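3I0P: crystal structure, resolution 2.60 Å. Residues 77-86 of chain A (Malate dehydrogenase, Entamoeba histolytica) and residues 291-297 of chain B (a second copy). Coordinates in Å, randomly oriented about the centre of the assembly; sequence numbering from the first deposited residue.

Chain A (77-86) IRETSTTCVL
Chain B (291-297) VECFRDL

Contact between a β-hairpin of chain A and a short 3-10 turn of chain B in malate dehydrogenase, two copies of one protein. In chain A, strand residues Arg78(A) and Glu79(A) run into a loop at Thr80(A) to Thr82(A) and return as the strand Thr83(A) to Leu86(A). Backbone bonds tie the arms: Ile77(A) N to Val85(A) O, 2.8 Å, Val85(A) N to Arg78(A) O, 2.8 Å, and Thr80(A) N to Thr83(A) O, 3.2 Å. Within the strands, alternation turns the CA-to-CB bonds of Arg78(A), Thr83(A) and Val85(A) toward chain B and those of Glu79(A) and Cys84(A) away; that of Thr80(A), in the loop, also points toward chain B. In chain B, residues 291-293 form the 3-10 segment, closed by Phe294(B) N to Val291(B) O, 2.7 Å; Arg295(B) N also reaches Val291(B) O, 3.1 Å. Thr80(A) CA lies 6.6 Å from Cys293(B) CA, and Val85(A) CA 6.3 Å from Phe294(B) CA. Together the stretches bury 412 Å².

Phe294(B) contributes the largest share. Its CA-to-CB bond points away overall, but chi1 of -67° (m) and chi2 of -83° bring the ring end against the hairpin, with CZ 3.5 Å from Thr83(A) CB. Thr83(A) OG1 lies over one ring face; Val85(A) CG2 and Cys84(A) O lie at the edge, CG2 3.8 Å from Phe294(B) CD1 and O 3.7 Å from Phe294(B) CE1. Val85(A), chi1 t, is compact and apolar, suited to this buried edge; its CG2 also meets Phe294(B) O at 3.5 Å.

Both contacting threonines are p rotamers, which lets Thr80(A) OG1 donate to Thr83(A) OG1 at 2.9 Å. Thr80(A) OG1 also accepts a weak bond from Thr82(A) N, 3.4 Å, steadying the loop. Thr80(A) CG2 packs 3.9 Å from Cys293(B) CB, whose CA-to-CB bond points sideways, chi1 m; that same CB lies 3.7 Å from Thr83(A) OG1. Thr83(A) OG1 donates onward to a water, 2.6 Å, which in turn donates to Arg78(A) O, 2.8 Å, and Cys293(B) O, 2.7 Å, bridging the chains.

Arg78(A) extends along chain B with chi1 t, chi2 t and chi3 m, near -80°, exposed but long enough to follow the turn. Its CD sits 3.5 Å from Cys293(B) O. One guanidinium face is covered by Phe294(B) O and Arg295(B) CA, the latter 3.9 Å from Arg78(A) NH1, while Glu292(B) O lies at the edge, 3.1 Å from Arg78(A) NH2. Although Arg78(A) NE is 3.4 Å from Phe294(B) O, the angle is too poor for a hydrogen bond.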

# COMPACT_ATOMS: atom_id res chain seq x y z
N ILE A 77 3.48 -10.93 24.62
CA ILE A 77 3.27 -12.37 24.42
C ILE A 77 4.54 -13.06 23.90
O ILE A 77 4.95 -14.10 24.42
CB ILE A 77 2.06 -12.67 23.49
CG1 ILE A 77 0.74 -12.12 24.08
CG2 ILE A 77 1.94 -14.16 23.21
CD1 ILE A 77 0.45 -12.46 25.53
N ARG A 78 5.17 -12.47 22.88
CA ARG A 78 6.35 -13.04 22.24
C ARG A 78 7.22 -11.91 21.71
O ARG A 78 6.76 -11.10 20.90
CB ARG A 78 5.95 -13.98 21.10
CG ARG A 78 6.96 -15.10 20.85
CD ARG A 78 6.80 -15.80 19.51
NE ARG A 78 5.72 -16.80 19.48
CZ ARG A 78 5.67 -17.83 18.63
NH1 ARG A 78 4.65 -18.69 18.68
NH2 ARG A 78 6.64 -18.02 17.74
N GLU A 79 8.47 -11.84 22.17
CA GLU A 79 9.38 -10.76 21.78
C GLU A 79 10.71 -11.28 21.23
O GLU A 79 11.35 -12.14 21.84
CB GLU A 79 9.61 -9.81 22.96
CG GLU A 79 10.50 -8.61 22.67
CD GLU A 79 10.67 -7.68 23.87
OE1 GLU A 79 10.62 -8.16 25.03
OE2 GLU A 79 10.85 -6.46 23.65
N THR A 80 11.13 -10.76 20.07
CA THR A 80 12.48 -11.00 19.56
C THR A 80 13.21 -9.66 19.45
O THR A 80 12.69 -8.64 19.91
CB THR A 80 12.51 -11.73 18.19
OG1 THR A 80 12.38 -10.79 17.13
CG2 THR A 80 11.40 -12.78 18.09
N SER A 81 14.39 -9.67 18.85
CA SER A 81 15.20 -8.45 18.65
C SER A 81 14.43 -7.32 17.97
O SER A 81 14.49 -6.17 18.41
CB SER A 81 16.44 -8.76 17.82
OG SER A 81 17.45 -9.36 18.60
N THR A 82 13.73 -7.67 16.89
CA THR A 82 13.13 -6.69 16.00
C THR A 82 11.61 -6.76 15.99
O THR A 82 10.95 -5.96 15.32
CB THR A 82 13.60 -6.89 14.54
OG1 THR A 82 13.32 -8.24 14.14
CG2 THR A 82 15.09 -6.62 14.40
N THR A 83 11.05 -7.73 16.71
CA THR A 83 9.60 -7.97 16.67
C THR A 83 8.96 -8.05 18.05
O THR A 83 9.66 -8.16 19.06
CB THR A 83 9.23 -9.27 15.91
OG1 THR A 83 9.53 -10.41 16.73
CG2 THR A 83 9.96 -9.37 14.57
N CYS A 84 7.63 -8.02 18.08
CA CYS A 84 6.87 -8.27 19.29
C CYS A 84 5.39 -8.53 19.01
O CYS A 84 4.82 -7.95 18.08
CB CYS A 84 7.04 -7.12 20.29
SG CYS A 84 6.38 -7.48 21.93
N VAL A 85 4.78 -9.42 19.80
CA VAL A 85 3.33 -9.59 19.82
C VAL A 85 2.79 -9.07 21.14
O VAL A 85 3.30 -9.42 22.21
CB VAL A 85 2.89 -11.07 19.66
CG1 VAL A 85 1.36 -11.20 19.81
CG2 VAL A 85 3.35 -11.63 18.33
N LEU A 86 1.77 -8.23 21.07
CA LEU A 86 1.13 -7.71 22.26
C LEU A 86 -0.33 -8.14 22.33
O LEU A 86 -1.03 -8.18 21.32
CB LEU A 86 1.21 -6.18 22.30
CG LEU A 86 2.57 -5.46 22.28
CD1 LEU A 86 2.36 -3.97 22.06
CD2 LEU A 86 3.39 -5.71 23.54
N VAL B 291 7.83 -14.51 9.68
CA VAL B 291 6.59 -14.88 10.36
C VAL B 291 6.81 -15.63 11.70
O VAL B 291 6.20 -15.28 12.72
CB VAL B 291 5.67 -15.70 9.42
CG1 VAL B 291 4.58 -16.44 10.20
CG2 VAL B 291 5.08 -14.81 8.33
N GLU B 292 7.71 -16.62 11.69
CA GLU B 292 7.89 -17.49 12.86
C GLU B 292 8.36 -16.73 14.12
O GLU B 292 8.23 -17.24 15.23
CB GLU B 292 8.74 -18.73 12.53
CG GLU B 292 10.27 -18.52 12.48
CD GLU B 292 11.03 -19.65 11.75
OE1 GLU B 292 10.44 -20.75 11.57
OE2 GLU B 292 12.21 -19.43 11.35
N CYS B 293 8.87 -15.50 13.94
CA CYS B 293 9.16 -14.59 15.07
C CYS B 293 7.90 -14.16 15.83
O CYS B 293 7.99 -13.75 17.00
CB CYS B 293 9.89 -13.35 14.58
SG CYS B 293 11.59 -13.64 14.09
N PHE B 294 6.74 -14.25 15.17
CA PHE B 294 5.46 -13.79 15.71
C PHE B 294 4.57 -14.93 16.13
O PHE B 294 4.01 -14.92 17.23
CB PHE B 294 4.70 -12.97 14.66
CG PHE B 294 5.35 -11.67 14.32
CD1 PHE B 294 5.15 -10.54 15.12
CD2 PHE B 294 6.16 -11.56 13.19
CE1 PHE B 294 5.76 -9.33 14.81
CE2 PHE B 294 6.77 -10.37 12.86
CZ PHE B 294 6.56 -9.24 13.67
N ARG B 295 4.40 -15.89 15.22
CA ARG B 295 3.46 -16.98 15.36
C ARG B 295 4.02 -18.17 14.58
O ARG B 295 4.82 -18.00 13.66
CB ARG B 295 2.11 -16.56 14.79
CG ARG B 295 1.02 -17.60 14.84
CD ARG B 295 -0.20 -17.09 14.13
NE ARG B 295 -1.39 -17.91 14.40
CZ ARG B 295 -2.62 -17.57 14.01
NH1 ARG B 295 -2.83 -16.45 13.34
NH2 ARG B 295 -3.64 -18.36 14.30
N ASP B 296 3.59 -19.37 14.99
CA ASP B 296 3.79 -20.61 14.25
C ASP B 296 3.43 -20.40 12.78
O ASP B 296 2.38 -19.82 12.48
CB ASP B 296 2.88 -21.71 14.83
CG ASP B 296 3.14 -23.08 14.21
OD1 ASP B 296 4.09 -23.76 14.64
OD2 ASP B 296 2.38 -23.47 13.28
N LEU B 297 4.27 -20.89 11.87
CA LEU B 297 4.07 -20.67 10.43
C LEU B 297 2.80 -21.30 9.87
O LEU B 297 2.03 -20.64 9.16
CB LEU B 297 5.29 -21.14 9.62
CG LEU B 297 5.32 -20.94 8.10
CD1 LEU B 297 4.86 -19.55 7.66
CD2 LEU B 297 6.72 -21.22 7.58
O HOH W 1 7.60 -11.36 18.24